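Long-range contact in sulfate permease family protein (Vibrio cholerae, PDB 4DGH), which is the STAS domain of a SulP-family membrane protein that probably transports anions such as sulfate across the membrane: residues Glu4-His12 / Phe115-Thr124. Residues are numbered along the deposited sequence; the frame is centred on the assembly and turned at random.
Sequences EMSYELAQH and FEGALSAALT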
ATOM      1  N   GLU A   4     -19.343  -3.348  15.687  1.00 41.53           N
ATOM      2  CA  GLU A   4     -20.473  -2.611  15.188  1.00 41.33           C
ATOM      3  C   GLU A   4     -21.232  -3.503  14.197  1.00 42.68           C
ATOM      4  O   GLU A   4     -22.496  -3.589  14.273  1.00 36.85           O
ATOM      5  CB  GLU A   4     -19.996  -1.324  14.504  1.00 49.01           C
ATOM      6  CG  GLU A   4     -18.761  -0.738  15.170  1.00 54.47           C
ATOM      7  CD  GLU A   4     -18.053   0.270  14.279  1.00 62.81           C
ATOM      8  OE1 GLU A   4     -18.556   1.426  14.258  1.00 58.66           O
ATOM      9  OE2 GLU A   4     -17.035  -0.096  13.594  1.00 62.26           O
HETATM   10  N   MSE A   5     -20.469  -4.238  13.366  1.00 32.98           N
HETATM   11  CA  MSE A   5     -21.060  -5.138  12.364  1.00 29.98           C
HETATM   12  C   MSE A   5     -21.691  -6.317  13.067  1.00 29.84           C
HETATM   13  O   MSE A   5     -22.892  -6.591  12.842  1.00 26.53           O
HETATM   14  CB  MSE A   5     -20.069  -5.557  11.250  1.00 28.02           C
HETATM   15  CG  MSE A   5     -20.699  -5.828   9.900  1.00 37.41           C
HETATM   16 SE   MSE A   5     -19.126  -6.521   8.954  0.76 37.60          SE
HETATM   17  CE  MSE A   5     -18.743  -4.745   8.226  1.00 32.83           C
ATOM     18  N   SER A   6     -20.975  -6.978  13.983  1.00 30.70           N
ATOM     19  CA  SER A   6     -21.570  -8.151  14.623  1.00 34.90           C
ATOM     20  C   SER A   6     -22.865  -7.816  15.424  1.00 31.09           C
ATOM     21  O   SER A   6     -23.810  -8.586  15.430  1.00 30.00           O
ATOM     22  CB  SER A   6     -20.536  -8.955  15.451  1.00 40.87           C
ATOM     23  OG  SER A   6     -20.343  -8.334  16.703  1.00 50.56           O
ATOM     24  N   TYR A   7     -22.930  -6.659  16.047  1.00 29.77           N
ATOM     25  CA  TYR A   7     -24.127  -6.307  16.801  1.00 30.01           C
ATOM     26  C   TYR A   7     -25.371  -6.117  15.906  1.00 27.83           C
ATOM     27  O   TYR A   7     -26.445  -6.628  16.202  1.00 24.16           O
ATOM     28  CB  TYR A   7     -23.958  -5.015  17.569  1.00 30.55           C
ATOM     29  CG  TYR A   7     -25.177  -4.685  18.402  1.00 31.82           C
ATOM     30  CD1 TYR A   7     -25.496  -5.487  19.504  1.00 31.58           C
ATOM     31  CD2 TYR A   7     -25.984  -3.559  18.130  1.00 31.10           C
ATOM     32  CE1 TYR A   7     -26.571  -5.212  20.292  1.00 33.59           C
ATOM     33  CE2 TYR A   7     -27.093  -3.271  18.941  1.00 34.42           C
ATOM     34  CZ  TYR A   7     -27.375  -4.101  19.999  1.00 35.91           C
ATOM     35  OH  TYR A   7     -28.452  -3.905  20.835  1.00 41.83           O
ATOM     36  N   GLU A   8     -25.217  -5.319  14.861  1.00 27.66           N
ATOM     37  CA  GLU A   8     -26.351  -5.096  13.934  1.00 28.91           C
ATOM     38  C   GLU A   8     -26.755  -6.360  13.189  1.00 28.63           C
ATOM     39  O   GLU A   8     -27.961  -6.614  12.995  1.00 29.94           O
ATOM     40  CB  GLU A   8     -26.042  -4.038  12.896  1.00 31.40           C
ATOM     41  CG  GLU A   8     -26.281  -2.659  13.349  1.00 35.99           C
ATOM     42  CD  GLU A   8     -27.682  -2.437  13.927  1.00 40.58           C
ATOM     43  OE1 GLU A   8     -28.702  -2.864  13.344  1.00 37.45           O
ATOM     44  OE2 GLU A   8     -27.728  -1.826  15.002  1.00 46.49           O
ATOM     45  N   LEU A   9     -25.767  -7.149  12.812  1.00 26.17           N
ATOM     46  CA  LEU A   9     -26.072  -8.468  12.211  1.00 28.18           C
ATOM     47  C   LEU A   9     -26.941  -9.312  13.146  1.00 28.40           C
ATOM     48  O   LEU A   9     -28.020  -9.828  12.720  1.00 27.68           O
ATOM     49  CB  LEU A   9     -24.822  -9.202  11.764  1.00 26.75           C
ATOM     50  CG  LEU A   9     -24.092  -8.603  10.504  1.00 26.87           C
ATOM     51  CD1 LEU A   9     -22.739  -9.312  10.264  1.00 26.76           C
ATOM     52  CD2 LEU A   9     -24.916  -8.710   9.212  1.00 23.18           C
ATOM     53  N   ALA A  10     -26.547  -9.395  14.428  1.00 26.61           N
ATOM     54  CA  ALA A  10     -27.353 -10.228  15.358  1.00 25.31           C
ATOM     55  C   ALA A  10     -28.752  -9.613  15.559  1.00 27.54           C
ATOM     56  O   ALA A  10     -29.746 -10.357  15.655  1.00 27.62           O
ATOM     57  CB  ALA A  10     -26.635 -10.414  16.691  1.00 28.12           C
ATOM     58  N   GLN A  11     -28.866  -8.285  15.586  1.00 26.83           N
ATOM     59  CA  GLN A  11     -30.160  -7.654  15.661  1.00 26.68           C
ATOM     60  C   GLN A  11     -31.060  -8.061  14.529  1.00 27.43           C
ATOM     61  O   GLN A  11     -32.314  -8.126  14.719  1.00 27.28           O
ATOM     62  CB  GLN A  11     -30.049  -6.149  15.752  1.00 28.99           C
ATOM     63  CG  GLN A  11     -29.464  -5.625  17.069  1.00 32.48           C
ATOM     64  CD  GLN A  11     -30.330  -5.954  18.296  1.00 36.84           C
ATOM     65  OE1 GLN A  11     -29.943  -6.784  19.170  1.00 40.66           O
ATOM     66  NE2 GLN A  11     -31.506  -5.330  18.371  1.00 34.27           N
ATOM     67  N   HIS A  12     -30.466  -8.364  13.373  1.00 25.19           N
ATOM     68  CA  HIS A  12     -31.225  -8.870  12.246  1.00 27.18           C
ATOM     69  C   HIS A  12     -31.193 -10.356  12.073  1.00 27.70           C
ATOM     70  O   HIS A  12     -31.551 -10.859  10.982  1.00 28.89           O
ATOM     71  CB  HIS A  12     -30.772  -8.169  10.940  1.00 28.44           C
ATOM     72  CG  HIS A  12     -31.118  -6.700  10.908  1.00 27.17           C
ATOM     73  ND1 HIS A  12     -32.163  -6.214  10.220  1.00 29.16           N
ATOM     74  CD2 HIS A  12     -30.515  -5.603  11.540  1.00 27.44           C
ATOM     75  CE1 HIS A  12     -32.239  -4.859  10.410  1.00 28.13           C
ATOM     76  NE2 HIS A  12     -31.232  -4.498  11.216  1.00 26.90           N
ATOM     77  N   PHE A 115     -21.632   4.474  10.913  1.00 21.74           N
ATOM     78  CA  PHE A 115     -21.696   3.288  10.108  1.00 21.78           C
ATOM     79  C   PHE A 115     -22.852   2.431  10.589  1.00 22.32           C
ATOM     80  O   PHE A 115     -23.522   1.879   9.786  1.00 19.31           O
ATOM     81  CB  PHE A 115     -20.359   2.569  10.269  1.00 23.70           C
ATOM     82  CG  PHE A 115     -20.359   1.210   9.679  1.00 22.03           C
ATOM     83  CD1 PHE A 115     -20.583   1.037   8.333  1.00 20.74           C
ATOM     84  CD2 PHE A 115     -20.206   0.125  10.486  1.00 24.60           C
ATOM     85  CE1 PHE A 115     -20.588  -0.228   7.760  1.00 23.34           C
ATOM     86  CE2 PHE A 115     -20.241  -1.167   9.951  1.00 24.55           C
ATOM     87  CZ  PHE A 115     -20.399  -1.337   8.577  1.00 23.85           C
ATOM     88  N   GLU A 116     -23.100   2.365  11.905  1.00 20.67           N
ATOM     89  CA  GLU A 116     -24.118   1.419  12.351  0.50 21.47           C
ATOM     90  C   GLU A 116     -25.490   1.826  11.838  1.00 21.44           C
ATOM     91  O   GLU A 116     -26.342   0.977  11.500  1.00 21.01           O
ATOM     92  CB  GLU A 116     -24.140   1.332  13.866  0.50 22.64           C
ATOM     93  CG  GLU A 116     -24.822   0.079  14.289  0.50 24.03           C
ATOM     94  CD  GLU A 116     -24.633  -0.126  15.746  0.50 26.14           C
ATOM     95  OE1 GLU A 116     -23.671   0.516  16.260  0.50 27.22           O
ATOM     96  OE2 GLU A 116     -25.456  -0.892  16.301  0.50 25.90           O
ATOM     97  N   GLY A 117     -25.713   3.120  11.686  1.00 20.60           N
ATOM     98  CA  GLY A 117     -27.036   3.442  11.104  1.00 21.40           C
ATOM     99  C   GLY A 117     -27.136   3.115   9.581  1.00 20.07           C
ATOM    100  O   GLY A 117     -28.219   2.716   9.080  1.00 19.93           O
ATOM    101  N   ALA A 118     -26.029   3.248   8.845  1.00 18.64           N
ATOM    102  CA  ALA A 118     -26.030   2.806   7.405  1.00 18.15           C
ATOM    103  C   ALA A 118     -26.245   1.299   7.284  1.00 17.81           C
ATOM    104  O   ALA A 118     -27.012   0.839   6.428  1.00 17.79           O
ATOM    105  CB  ALA A 118     -24.650   3.198   6.765  1.00 16.90           C
ATOM    106  N   LEU A 119     -25.592   0.530   8.185  1.00 19.39           N
ATOM    107  CA  LEU A 119     -25.657  -0.935   8.168  1.00 19.08           C
ATOM    108  C   LEU A 119     -27.073  -1.385   8.526  1.00 20.12           C
ATOM    109  O   LEU A 119     -27.659  -2.237   7.833  1.00 19.00           O
ATOM    110  CB  LEU A 119     -24.613  -1.548   9.158  1.00 20.77           C
ATOM    111  CG  LEU A 119     -24.719  -3.113   9.400  1.00 21.06           C
ATOM    112  CD1 LEU A 119     -24.447  -3.727   8.035  1.00 19.81           C
ATOM    113  CD2 LEU A 119     -23.613  -3.545  10.336  1.00 20.43           C
ATOM    114  N   SER A 120     -27.624  -0.814   9.592  1.00 21.30           N
ATOM    115  CA  SER A 120     -29.029  -1.041   9.974  1.00 23.82           C
ATOM    116  C   SER A 120     -30.001  -0.737   8.806  1.00 23.80           C
ATOM    117  O   SER A 120     -30.858  -1.580   8.387  1.00 23.40           O
ATOM    118  CB  SER A 120     -29.337  -0.214  11.264  1.00 25.43           C
ATOM    119  OG  SER A 120     -30.753  -0.194  11.436  1.00 35.41           O
ATOM    120  N   ALA A 121     -29.862   0.445   8.207  1.00 23.25           N
ATOM    121  CA  ALA A 121     -30.715   0.766   7.057  1.00 22.17           C
ATOM    122  C   ALA A 121     -30.565  -0.198   5.885  1.00 21.94           C
ATOM    123  O   ALA A 121     -31.567  -0.537   5.225  1.00 22.36           O
ATOM    124  CB  ALA A 121     -30.511   2.175   6.575  1.00 21.71           C
ATOM    125  N   ALA A 122     -29.355  -0.640   5.610  1.00 20.75           N
ATOM    126  CA  ALA A 122     -29.146  -1.517   4.447  1.00 20.80           C
ATOM    127  C   ALA A 122     -29.757  -2.883   4.715  1.00 20.85           C
ATOM    128  O   ALA A 122     -30.426  -3.500   3.830  1.00 19.87           O
ATOM    129  CB  ALA A 122     -27.641  -1.738   4.198  1.00 20.98           C
ATOM    130  N   LEU A 123     -29.526  -3.382   5.912  1.00 19.77           N
ATOM    131  CA  LEU A 123     -30.029  -4.751   6.249  1.00 21.92           C
ATOM    132  C   LEU A 123     -31.556  -4.712   6.232  1.00 24.02           C
ATOM    133  O   LEU A 123     -32.210  -5.669   5.776  1.00 25.16           O
ATOM    134  CB  LEU A 123     -29.543  -5.211   7.601  1.00 21.47           C
ATOM    135  CG  LEU A 123     -28.018  -5.456   7.758  1.00 20.52           C
ATOM    136  CD1 LEU A 123     -27.642  -5.649   9.245  1.00 19.50           C
ATOM    137  CD2 LEU A 123     -27.705  -6.667   6.907  1.00 20.68           C
ATOM    138  N   THR A 124     -32.138  -3.602   6.661  1.00 25.48           N
ATOM    139  CA  THR A 124     -33.598  -3.449   6.603  1.00 26.69           C
ATOM    140  C   THR A 124     -34.134  -3.399   5.162  1.00 29.32           C
ATOM    141  O   THR A 124     -35.170  -4.023   4.853  1.00 30.30           O
ATOM    142  CB  THR A 124     -34.001  -2.149   7.307  1.00 26.86           C
ATOM    143  OG1 THR A 124     -33.712  -2.292   8.706  1.00 28.36           O
ATOM    144  CG2 THR A 124     -35.536  -1.843   7.142  1.00 30.50           C
TER
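E8 packs as a knob into the hole formed by E116, L119, S120 and L123, the kind of side-chain interlocking by which two helices running roughly parallel, here 30° apart with their axes 9.9 Å from each other, commonly mesh. Its CB rests 3.6 Å from L119 CD2, while a bend at chi2 (-52°) turns the carboxylate along the groove toward S120, bringing OE1 to 3.4 Å from S120 CB. The other oxygen, OE2, stands only 2.8 Å from E116 OE2. So close a pair of acid oxygens would suggest that one group holds a proton, but E116 is modelled in two conformers, and the inference, resting on one of them, is doubtful.

The apolar contacts line one flank of this knob. M5, a selenomethionine, crosses L119 at about a right angle, and its CE meets F115 CZ at 3.8 Å. Farther along, the methyls of L9 and L123 touch more loosely.

H12, just beyond the end of the first helix, lays its imidazole over L123 in a CH-pi contact: L123 CB lies 3.8 Å from the centroid of the H12 ring, 6° off the normal. At the ring's edge, CE1 comes within 3.4 Å of T124 OG1, a hydroxyl that hydrogen-bonds to S120 O. Beyond the contact, ND1 bonds to E127, which further fixes the ring.

Helix 115-128 packs on the parallel sheet of this STAS domain, with F115 on V23 and I53 and L119 on L21; helix 3-11 lies alongside it and touches the sheet at V23 through M5, which also packs on F61 of the second subunit.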